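Local structure of YaeO (Vibrio cholerae serotype O1, 6JIE) at residues P19-M24 / V29-A34; S65-S70 / F75-F80. The protein inhibits Rho-dependent transcription termination by dissociating the Rho hexamer, and structurally resembles the RNA chaperone Hfq. All blocks are in the same frame, centred on the assembly; numbering follows the deposited sequence.

Contact 1 (P19-M24 / V29-A34); sequences PVKLTM and VYYGVA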
# COMPACT_ATOMS: atom_id res chain seq x y z
N PRO A 19 0.75 4.94 0.27
CA PRO A 19 1.10 4.41 -1.05
C PRO A 19 1.47 5.55 -1.99
O PRO A 19 0.70 6.51 -2.13
CB PRO A 19 -0.18 3.71 -1.50
CG PRO A 19 -1.28 4.46 -0.80
CD PRO A 19 -0.69 4.86 0.54
N VAL A 20 2.64 5.45 -2.62
CA VAL A 20 3.15 6.54 -3.46
C VAL A 20 3.81 5.99 -4.71
O VAL A 20 4.32 4.87 -4.73
CB VAL A 20 4.15 7.45 -2.73
CG1 VAL A 20 3.45 8.21 -1.58
CG2 VAL A 20 5.34 6.68 -2.20
N LYS A 21 3.80 6.82 -5.75
CA LYS A 21 4.55 6.62 -6.98
C LYS A 21 5.69 7.64 -6.97
O LYS A 21 5.45 8.85 -6.93
CB LYS A 21 3.65 6.81 -8.20
CG LYS A 21 4.40 6.87 -9.53
CD LYS A 21 3.43 7.29 -10.63
CE LYS A 21 4.12 7.71 -11.91
NZ LYS A 21 3.15 8.40 -12.83
N LEU A 22 6.91 7.14 -7.05
CA LEU A 22 8.09 8.00 -7.05
C LEU A 22 8.70 8.01 -8.44
O LEU A 22 8.91 6.95 -9.04
CB LEU A 22 9.13 7.53 -6.04
CG LEU A 22 8.64 7.35 -4.61
CD1 LEU A 22 9.83 6.95 -3.77
CD2 LEU A 22 8.03 8.62 -4.10
N THR A 23 8.97 9.20 -8.96
CA THR A 23 9.67 9.34 -10.23
C THR A 23 11.03 9.96 -9.96
O THR A 23 11.12 11.00 -9.30
CB THR A 23 8.86 10.20 -11.21
OG1 THR A 23 7.53 9.69 -11.33
CG2 THR A 23 9.53 10.18 -12.58
N MET A 24 12.08 9.33 -10.46
CA MET A 24 13.44 9.80 -10.26
C MET A 24 13.84 10.76 -11.37
O MET A 24 13.19 10.85 -12.42
CB MET A 24 14.43 8.63 -10.22
CG MET A 24 14.00 7.46 -9.31
SD MET A 24 13.61 7.87 -7.60
CE MET A 24 15.23 8.32 -6.99
N VAL A 29 10.30 5.12 -12.78
CA VAL A 29 9.17 5.20 -11.86
C VAL A 29 9.18 3.99 -10.93
O VAL A 29 9.47 2.87 -11.35
CB VAL A 29 7.84 5.29 -12.63
CG1 VAL A 29 6.67 5.20 -11.67
CG2 VAL A 29 7.79 6.58 -13.41
N TYR A 30 8.88 4.23 -9.65
CA TYR A 30 8.71 3.18 -8.66
C TYR A 30 7.38 3.38 -7.95
O TYR A 30 7.02 4.52 -7.65
CB TYR A 30 9.81 3.19 -7.60
CG TYR A 30 11.23 3.01 -8.10
CD1 TYR A 30 11.86 1.78 -8.00
CD2 TYR A 30 11.94 4.08 -8.65
CE1 TYR A 30 13.17 1.60 -8.43
CE2 TYR A 30 13.26 3.91 -9.09
CZ TYR A 30 13.86 2.67 -8.97
OH TYR A 30 15.15 2.48 -9.39
N TYR A 31 6.67 2.29 -7.66
CA TYR A 31 5.42 2.32 -6.91
C TYR A 31 5.57 1.51 -5.62
O TYR A 31 6.14 0.42 -5.64
CB TYR A 31 4.25 1.73 -7.73
CG TYR A 31 3.84 2.45 -9.01
CD1 TYR A 31 4.54 2.27 -10.20
CD2 TYR A 31 2.72 3.28 -9.04
CE1 TYR A 31 4.16 2.92 -11.37
CE2 TYR A 31 2.34 3.93 -10.20
CZ TYR A 31 3.05 3.75 -11.36
OH TYR A 31 2.65 4.40 -12.50
N GLY A 32 5.02 1.99 -4.51
CA GLY A 32 4.96 1.14 -3.34
C GLY A 32 4.47 1.91 -2.13
O GLY A 32 3.82 2.94 -2.27
N VAL A 33 4.81 1.39 -0.95
CA VAL A 33 4.43 1.99 0.31
C VAL A 33 5.64 2.70 0.90
O VAL A 33 6.72 2.10 1.03
CB VAL A 33 3.88 0.93 1.28
CG1 VAL A 33 3.52 1.57 2.64
CG2 VAL A 33 2.67 0.24 0.64
N ALA A 34 5.48 3.97 1.24
CA ALA A 34 6.55 4.74 1.86
C ALA A 34 6.82 4.20 3.26
O ALA A 34 5.95 4.29 4.14
CB ALA A 34 6.16 6.21 1.93
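K21 turns CG away from its own backbone N (chi1 170°) and stays extended, which runs the lysine alongside Y31, whose chi1 of -64° carries the ring to the same side, where chi2 of 81° turns one face to the methylenes. K21 CG stands 4.0 Å from the centroid of the Y31 ring in a CH-pi contact, offset toward the rim, and K21 CD continues to Y31 OH at 3.5 Å. V29 comes in obliquely, its CG1 3.5 Å from K21 CG, so the lysine methylenes touch a valine methyl as well as the tyrosine ring, the two about at right angles. At its far end the ammonium forms a long, weak ion pair with E67. On the other face of the sheet V20, L22 and Y30 pack on strand 45-50, and L22 and Y30 also on L58 of strand 55-59. M24, bent at chi2 and chi3, crosses Y30 at about a right angle and places CG 3.6 Å from Y30 CE2 at the ring edge; its sulfur lies oblique to the ring, a Met-aromatic contact. W56 meets the same tyrosine edge-to-face. Between the backbones, V20 pairs with G32 and L22 with Y30, each through two nearly straight hydrogen bonds. The chain turns a corner at G32, and V33 and A34 enter the second sheet. An antiparallel hairpin bending into a second sheet, after an N-terminal helix, is consistent with the Sm-like fold of Hfq.

Contact 2 (S65-S70 / F75-F80); sequences SMEALS and FSVIHF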
# COMPACT_ATOMS: atom_id res chain seq x y z
N SER A 65 9.55 13.56 -8.48
CA SER A 65 8.19 13.80 -8.02
C SER A 65 7.74 12.64 -7.15
O SER A 65 8.27 11.52 -7.24
CB SER A 65 7.22 13.99 -9.20
OG SER A 65 7.15 12.83 -10.02
N MET A 66 6.77 12.93 -6.28
CA MET A 66 6.09 11.92 -5.48
C MET A 66 4.59 12.10 -5.68
O MET A 66 4.08 13.21 -5.51
CB MET A 66 6.44 12.04 -3.98
CG MET A 66 5.57 11.18 -3.08
SD MET A 66 6.19 11.19 -1.38
CE MET A 66 5.82 12.89 -0.95
N GLU A 67 3.91 11.03 -6.06
CA GLU A 67 2.48 11.07 -6.37
C GLU A 67 1.72 10.16 -5.41
O GLU A 67 2.11 9.00 -5.21
CB GLU A 67 2.23 10.64 -7.82
CG GLU A 67 0.77 10.48 -8.20
CD GLU A 67 0.58 10.16 -9.67
OE1 GLU A 67 1.55 10.29 -10.42
OE2 GLU A 67 -0.54 9.80 -10.07
N ALA A 68 0.66 10.68 -4.80
CA ALA A 68 -0.21 9.86 -3.96
C ALA A 68 -0.94 8.81 -4.78
O ALA A 68 -1.50 9.10 -5.84
CB ALA A 68 -1.22 10.75 -3.24
N LEU A 69 -0.95 7.57 -4.28
CA LEU A 69 -1.75 6.51 -4.88
C LEU A 69 -3.02 6.22 -4.07
O LEU A 69 -3.70 5.23 -4.34
CB LEU A 69 -0.93 5.22 -5.04
CG LEU A 69 0.28 5.37 -5.96
CD1 LEU A 69 1.06 4.06 -6.03
CD2 LEU A 69 -0.14 5.84 -7.35
N SER A 70 -3.33 7.05 -3.09
CA SER A 70 -4.59 6.93 -2.37
C SER A 70 -5.16 8.32 -2.15
O SER A 70 -4.46 9.33 -2.27
CB SER A 70 -4.42 6.23 -1.02
OG SER A 70 -3.53 6.97 -0.21
N PHE A 75 -1.37 15.44 -0.12
CA PHE A 75 -0.85 15.80 -1.43
C PHE A 75 -1.48 14.91 -2.49
O PHE A 75 -1.95 13.80 -2.22
CB PHE A 75 0.68 15.71 -1.48
CG PHE A 75 1.23 14.35 -1.12
CD1 PHE A 75 1.40 13.37 -2.09
CD2 PHE A 75 1.61 14.07 0.18
CE1 PHE A 75 1.92 12.13 -1.76
CE2 PHE A 75 2.13 12.84 0.53
CZ PHE A 75 2.29 11.87 -0.45
N SER A 76 -1.45 15.43 -3.72
CA SER A 76 -1.66 14.64 -4.93
C SER A 76 -0.30 14.37 -5.57
O SER A 76 0.29 13.30 -5.37
CB SER A 76 -2.59 15.37 -5.89
OG SER A 76 -3.92 15.38 -5.39
N VAL A 77 0.23 15.35 -6.31
CA VAL A 77 1.57 15.25 -6.91
C VAL A 77 2.45 16.36 -6.33
O VAL A 77 2.07 17.54 -6.37
CB VAL A 77 1.52 15.34 -8.44
CG1 VAL A 77 2.93 15.17 -9.00
CG2 VAL A 77 0.60 14.29 -9.00
N ILE A 78 3.60 15.96 -5.80
CA ILE A 78 4.63 16.85 -5.30
C ILE A 78 5.78 16.81 -6.28
O ILE A 78 6.26 15.72 -6.63
CB ILE A 78 5.11 16.43 -3.89
CG1 ILE A 78 3.98 16.55 -2.86
CG2 ILE A 78 6.33 17.23 -3.47
CD1 ILE A 78 3.50 17.96 -2.63
N HIS A 79 6.22 17.98 -6.74
CA HIS A 79 7.37 18.08 -7.63
C HIS A 79 8.53 18.69 -6.85
O HIS A 79 8.38 19.75 -6.23
CB HIS A 79 7.04 18.93 -8.86
CG HIS A 79 6.03 18.29 -9.77
ND1 HIS A 79 6.36 17.33 -10.70
CD2 HIS A 79 4.69 18.48 -9.88
CE1 HIS A 79 5.27 16.95 -11.34
NE2 HIS A 79 4.25 17.64 -10.87
N PHE A 80 9.68 18.02 -6.89
CA PHE A 80 10.85 18.45 -6.15
C PHE A 80 11.79 19.27 -7.02
O PHE A 80 11.89 19.05 -8.23
CB PHE A 80 11.60 17.25 -5.57
CG PHE A 80 10.78 16.39 -4.67
CD1 PHE A 80 10.52 16.78 -3.37
CD2 PHE A 80 10.25 15.20 -5.13
CE1 PHE A 80 9.76 15.99 -2.54
CE2 PHE A 80 9.49 14.40 -4.30
CZ PHE A 80 9.25 14.80 -3.00
O HOH W 1 -2.29 11.48 -6.79
O HOH W 2 -4.32 12.14 -2.64
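M66 meets F75 and F80 across an antiparallel beta hairpin, strand 63-68 with strand 77-79, at one margin of the four-stranded sheet in this Hfq-like fold. Its backbone bonds come in two sets. M66 and I78 form a hydrogen-bonded pair, closed by M66 N to I78 O at 2.9 Å and by an almost straight return bond from I78 N (175°). A68 N, at the end of its strand, reaches S76 O at 2.7 Å, so the pairing begins one residue ahead of strand 77-79. The apolar contacts centre on M66, whose chain is extended until it bends at chi3 (69°) and swings the methyl over one face of F75: M66 CE lies 4.1 Å from the ring centroid, a CH-pi contact, with SD oblique to the same ring as a Met-aromatic partner. A68 CB also packs on the ring, 3.7 Å from F75 CE1. Nearer the C terminus, F80 CE2 comes within 3.9 Å of M66 CB, and helix 9-15 covers this side, Y9, I10 and A13 touching M66 and I10 touching F80. The other face is more open to solvent; there the E67 and V77 side chains meet at a slant, CG of E67 against CG2 of V77, and S65 CB is in contact with the H79 ring. Water supplements the direct bonds where the strands part. One molecule donates to A68 O and only weakly to S76 O; a second lies between S70 and F75, 2.8 Å from S70 O and 2.9 Å from F75 O.

Followed from the N terminus, the chain leaves helix 9-15, enters strand 19-24 and turns back through four residues to close contact 1. Past the corner at G32 it builds the second sheet, strands 33-39, 45-50 and 55-59, before returning as strand 63-68, where a longer connection, residues 69-76, leads into strand 77-79 and closes contact 2. The two hairpins are therefore in series, neither nested nor crossed, yet they become neighbours in space: strands 19-24 and 63-68 lie side by side, probably hydrogen-bonded from T23 N to S65 O and from P19 O to L69 N. Together they form the sheet order 29-31, 19-24, 63-68, 77-79. Both contacts also touch the second subunit.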